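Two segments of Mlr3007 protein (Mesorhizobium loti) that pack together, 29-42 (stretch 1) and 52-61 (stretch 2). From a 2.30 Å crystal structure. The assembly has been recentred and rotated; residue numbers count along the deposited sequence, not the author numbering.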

# COMPACT_ATOMS: atom_id res chain seq x y z
N SER A 29 10.24 9.82 -14.15
CA SER A 29 9.43 10.39 -13.08
C SER A 29 8.78 9.31 -12.17
O SER A 29 9.34 8.25 -11.96
N PHE A 30 7.58 9.57 -11.67
CA PHE A 30 6.95 8.63 -10.72
C PHE A 30 6.52 7.33 -11.34
O PHE A 30 5.82 7.30 -12.33
N LEU A 31 6.93 6.23 -10.73
CA LEU A 31 6.55 4.93 -11.22
C LEU A 31 5.02 4.79 -10.99
O LEU A 31 4.51 5.18 -9.94
N ARG A 32 4.30 4.34 -12.03
CA ARG A 32 2.85 4.14 -11.94
C ARG A 32 2.12 5.44 -11.57
O ARG A 32 1.08 5.41 -10.92
N PHE A 33 2.67 6.56 -12.05
CA PHE A 33 2.14 7.88 -11.76
C PHE A 33 0.67 8.02 -12.05
O PHE A 33 -0.07 8.45 -11.20
N ASP A 34 0.24 7.62 -13.23
CA ASP A 34 -1.17 7.78 -13.56
C ASP A 34 -2.07 6.93 -12.64
O ASP A 34 -3.12 7.39 -12.24
N ARG A 35 -1.65 5.73 -12.29
CA ARG A 35 -2.45 4.95 -11.39
C ARG A 35 -2.58 5.68 -10.04
O ARG A 35 -3.67 5.74 -9.51
N HIS A 36 -1.49 6.28 -9.54
CA HIS A 36 -1.52 7.01 -8.26
C HIS A 36 -2.48 8.19 -8.28
O HIS A 36 -3.24 8.38 -7.34
N LEU A 37 -2.41 9.00 -9.33
CA LEU A 37 -3.28 10.16 -9.46
C LEU A 37 -4.74 9.72 -9.68
O LEU A 37 -5.65 10.32 -9.16
N ALA A 38 -4.94 8.66 -10.43
CA ALA A 38 -6.30 8.15 -10.66
C ALA A 38 -6.92 7.84 -9.31
O ALA A 38 -8.03 8.26 -9.03
N ARG A 39 -6.20 7.10 -8.47
CA ARG A 39 -6.69 6.75 -7.15
C ARG A 39 -6.93 7.99 -6.28
O ARG A 39 -7.98 8.11 -5.70
N LEU A 40 -5.92 8.85 -6.16
CA LEU A 40 -6.03 10.07 -5.36
C LEU A 40 -7.18 10.97 -5.81
O LEU A 40 -7.99 11.42 -4.99
N TYR A 41 -7.28 11.21 -7.11
CA TYR A 41 -8.33 12.07 -7.60
C TYR A 41 -9.70 11.42 -7.46
O TYR A 41 -10.69 12.11 -7.14
N GLY A 42 -9.76 10.11 -7.66
CA GLY A 42 -11.01 9.37 -7.54
C GLY A 42 -11.50 9.41 -6.08
O GLY A 42 -12.65 9.72 -5.83
N ASP A 52 -7.19 20.38 -6.21
CA ASP A 52 -6.78 21.20 -7.36
C ASP A 52 -5.54 20.56 -8.01
O ASP A 52 -4.44 20.68 -7.49
N PRO A 53 -5.72 19.89 -9.15
CA PRO A 53 -4.60 19.22 -9.82
C PRO A 53 -3.39 20.11 -10.13
O PRO A 53 -2.25 19.64 -10.14
N GLN A 54 -3.65 21.39 -10.40
CA GLN A 54 -2.58 22.33 -10.72
C GLN A 54 -1.69 22.48 -9.48
O GLN A 54 -0.44 22.51 -9.57
N ARG A 55 -2.33 22.51 -8.32
CA ARG A 55 -1.63 22.62 -7.04
C ARG A 55 -0.85 21.32 -6.69
O ARG A 55 0.25 21.38 -6.11
N ILE A 56 -1.43 20.17 -7.02
CA ILE A 56 -0.79 18.89 -6.79
C ILE A 56 0.49 18.86 -7.62
O ILE A 56 1.53 18.52 -7.13
N ALA A 57 0.38 19.23 -8.89
CA ALA A 57 1.56 19.26 -9.78
C ALA A 57 2.62 20.23 -9.25
O ALA A 57 3.79 19.95 -9.38
N GLU A 58 2.19 21.35 -8.66
CA GLU A 58 3.12 22.33 -8.11
C GLU A 58 3.91 21.75 -6.97
O GLU A 58 5.14 21.84 -6.98
N VAL A 59 3.24 21.17 -5.98
CA VAL A 59 3.98 20.62 -4.83
C VAL A 59 4.91 19.45 -5.24
O VAL A 59 6.02 19.36 -4.76
N LEU A 60 4.45 18.59 -6.14
CA LEU A 60 5.28 17.47 -6.61
C LEU A 60 6.52 17.99 -7.37
O LEU A 60 7.64 17.53 -7.11
N SER A 61 6.32 18.94 -8.27
CA SER A 61 7.41 19.53 -9.03
C SER A 61 8.44 20.17 -8.08
O SER A 61 9.63 19.96 -8.23

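At the apolar centre of the contact lie Leu 60 and Ile 56, one helical turn apart on stretch 2, both buried and both with CA-to-CB bonds directed toward stretch 1. Leu 60 adopts chi1 m and chi2 t, and its methyls meet two aromatic rings. Its CD2 lies 4.0 Å from CZ of Phe 30, approaching that ring obliquely, while its CD1 lies 4.0 Å from CE1 of Phe 33, at the edge of the ring and near its plane. Phe 30 (chi1 m) and Phe 33 (chi1 t) both point toward stretch 2. They stand at the two ends of a type II turn, closed by a weak bond from Phe 33 N to Phe 30 O (3.2 Å), and the turn brings both rings to the same leucine.

Ile 56, with chi1 and chi2 both m, continues the apolar surface toward the start of its helix. Its CG2 makes a loose contact with CD2 of Leu 37 (4.4 Å), a residue one turn beyond Phe 33 with chi1 m and chi2 t. Leu 40 also points toward stretch 2, but its side chain stays 4.7 Å away; it is partly covered without close contact. The two stretches meet mainly through side chains, burying 288 Å² in total. Helix 33-42 and helix 53-61 run at 133° to each other, with their axes no closer than 12.6 Å, and the space between them is filled by leucine, isoleucine and aromatic side chains.

Farther along helix 33-42, Tyr 41 has the largest area covered by the other stretch. Its CA-to-CB bond points sideways, yet with chi1 m the ring carries its end nearer to stretch 2. CG1 of Ile 56 sits at the ring edge, 4.2 Å from Tyr 41 CE1, and CB of Pro 53 approaches obliquely, 4.0 Å from Tyr 41 CZ. The hydroxyl reaches farthest: Tyr 41 OH is 3.5 Å from Pro 53 CA and 3.7 Å from Ile 56 CB.

This hydroxyl also begins the polar edge, where no direct hydrogen bond links the stretches. A water hydrogen-bonds to Tyr 41 OH (water O to Tyr 41 OH, 2.8 Å) and donates a weak, long bond to Pro 53 O (water O to Pro 53 O, 3.4 Å), thereby bridging the stretches. Beyond it, Asp 52 (chi1 t) points away from stretch 1 and caps its own helix, with Asp 52 OD1 accepting from Gln 54 N at 3.0 Å.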

# COMPACT_ATOMS: atom_id res chain seq x y z
CB SER A 29 8.38 11.33 -13.71
OG SER A 29 7.64 12.03 -12.73
CB PHE A 30 5.75 9.27 -10.02
CG PHE A 30 6.06 10.56 -9.36
CD1 PHE A 30 6.71 10.58 -8.16
CD2 PHE A 30 5.73 11.76 -9.96
CE1 PHE A 30 7.02 11.78 -7.56
CE2 PHE A 30 6.02 12.96 -9.37
CZ PHE A 30 6.65 12.97 -8.15
CB LEU A 31 7.34 3.85 -10.48
CG LEU A 31 7.50 2.46 -11.08
CD1 LEU A 31 8.09 2.52 -12.50
CD2 LEU A 31 8.40 1.58 -10.16
CB ARG A 32 2.52 3.00 -10.95
CG ARG A 32 2.87 1.63 -11.46
CD ARG A 32 2.66 0.55 -10.39
NE ARG A 32 3.75 0.54 -9.43
CZ ARG A 32 4.89 -0.11 -9.64
NH1 ARG A 32 5.06 -0.86 -10.74
NH2 ARG A 32 5.85 -0.05 -8.73
CB PHE A 33 2.96 8.95 -12.51
CG PHE A 33 2.71 10.39 -12.07
CD1 PHE A 33 2.31 10.70 -10.77
CD2 PHE A 33 3.14 11.44 -12.88
CE1 PHE A 33 2.17 12.03 -10.36
CE2 PHE A 33 3.02 12.77 -12.46
CZ PHE A 33 2.53 13.06 -11.21
CB ASP A 34 -1.44 7.54 -15.05
CG ASP A 34 -0.97 6.20 -15.53
OD1 ASP A 34 -0.44 5.41 -14.71
OD2 ASP A 34 -1.11 5.95 -16.74
CB ARG A 35 -1.89 3.55 -11.20
CG ARG A 35 -1.97 2.67 -12.47
CD ARG A 35 -1.63 1.22 -12.16
NE ARG A 35 -1.77 0.38 -13.33
CZ ARG A 35 -2.91 -0.20 -13.73
NH1 ARG A 35 -4.04 0.01 -13.08
NH2 ARG A 35 -2.92 -0.96 -14.83
CB HIS A 36 -0.13 7.49 -7.81
CG HIS A 36 0.76 6.38 -7.35
ND1 HIS A 36 0.62 5.77 -6.12
CD2 HIS A 36 1.81 5.76 -7.95
CE1 HIS A 36 1.52 4.81 -6.00
NE2 HIS A 36 2.25 4.78 -7.09
CB LEU A 37 -2.79 11.07 -10.59
CG LEU A 37 -1.41 11.69 -10.34
CD1 LEU A 37 -0.94 12.50 -11.52
CD2 LEU A 37 -1.43 12.55 -9.12
CB ALA A 38 -6.31 6.90 -11.55
CB ARG A 39 -5.71 5.84 -6.42
CG ARG A 39 -6.23 5.44 -5.03
CD ARG A 39 -5.44 4.34 -4.47
NE ARG A 39 -4.07 4.73 -4.17
CZ ARG A 39 -3.12 3.87 -3.81
NH1 ARG A 39 -3.37 2.56 -3.82
NH2 ARG A 39 -1.90 4.29 -3.53
CB LEU A 40 -4.73 10.87 -5.41
CG LEU A 40 -4.75 12.21 -4.69
CD1 LEU A 40 -5.00 12.02 -3.19
CD2 LEU A 40 -3.45 12.94 -4.93
CB TYR A 41 -8.07 12.51 -9.03
CG TYR A 41 -6.84 13.36 -9.20
CD1 TYR A 41 -6.47 14.26 -8.25
CD2 TYR A 41 -6.16 13.37 -10.39
CE1 TYR A 41 -5.37 15.08 -8.42
CE2 TYR A 41 -5.07 14.20 -10.59
CZ TYR A 41 -4.68 15.05 -9.60
OH TYR A 41 -3.60 15.88 -9.76
CB ASP A 52 -6.51 22.62 -6.91
CG ASP A 52 -6.07 23.51 -8.04
OD1 ASP A 52 -5.90 23.02 -9.17
OD2 ASP A 52 -5.89 24.73 -7.80
CB PRO A 53 -5.22 18.70 -11.10
CG PRO A 53 -6.65 18.54 -10.78
CD PRO A 53 -7.00 19.61 -9.82
CB GLN A 54 -3.17 23.67 -11.24
CG GLN A 54 -2.16 24.64 -11.92
CD GLN A 54 -2.85 25.84 -12.70
OE1 GLN A 54 -4.08 26.01 -12.67
NE2 GLN A 54 -2.03 26.65 -13.41
CB ARG A 55 -2.64 22.95 -5.96
CG ARG A 55 -2.11 22.91 -4.56
CD ARG A 55 -3.25 23.13 -3.56
NE ARG A 55 -3.92 24.43 -3.78
CZ ARG A 55 -4.90 24.90 -3.02
NH1 ARG A 55 -5.31 24.20 -1.95
NH2 ARG A 55 -5.45 26.08 -3.30
CB ILE A 56 -1.72 17.69 -7.16
CG1 ILE A 56 -2.93 17.65 -6.23
CG2 ILE A 56 -0.96 16.39 -7.08
CD1 ILE A 56 -2.57 17.55 -4.78
CB ALA A 57 1.16 19.64 -11.23
CB GLU A 58 2.41 23.64 -7.63
CG GLU A 58 1.89 24.57 -8.78
CD GLU A 58 1.08 25.80 -8.28
OE1 GLU A 58 0.73 26.66 -9.14
OE2 GLU A 58 0.79 25.93 -7.04
CB VAL A 59 3.06 20.21 -3.65
CG1 VAL A 59 2.29 21.40 -3.16
CG2 VAL A 59 2.09 19.08 -4.02
CB LEU A 60 4.48 16.51 -7.48
CG LEU A 60 3.41 15.72 -6.75
CD1 LEU A 60 2.50 14.98 -7.74
CD2 LEU A 60 4.05 14.77 -5.73
CB SER A 61 6.87 20.58 -10.03
OG SER A 61 7.92 21.22 -10.74
O HOH W 1 -1.58 16.63 -11.56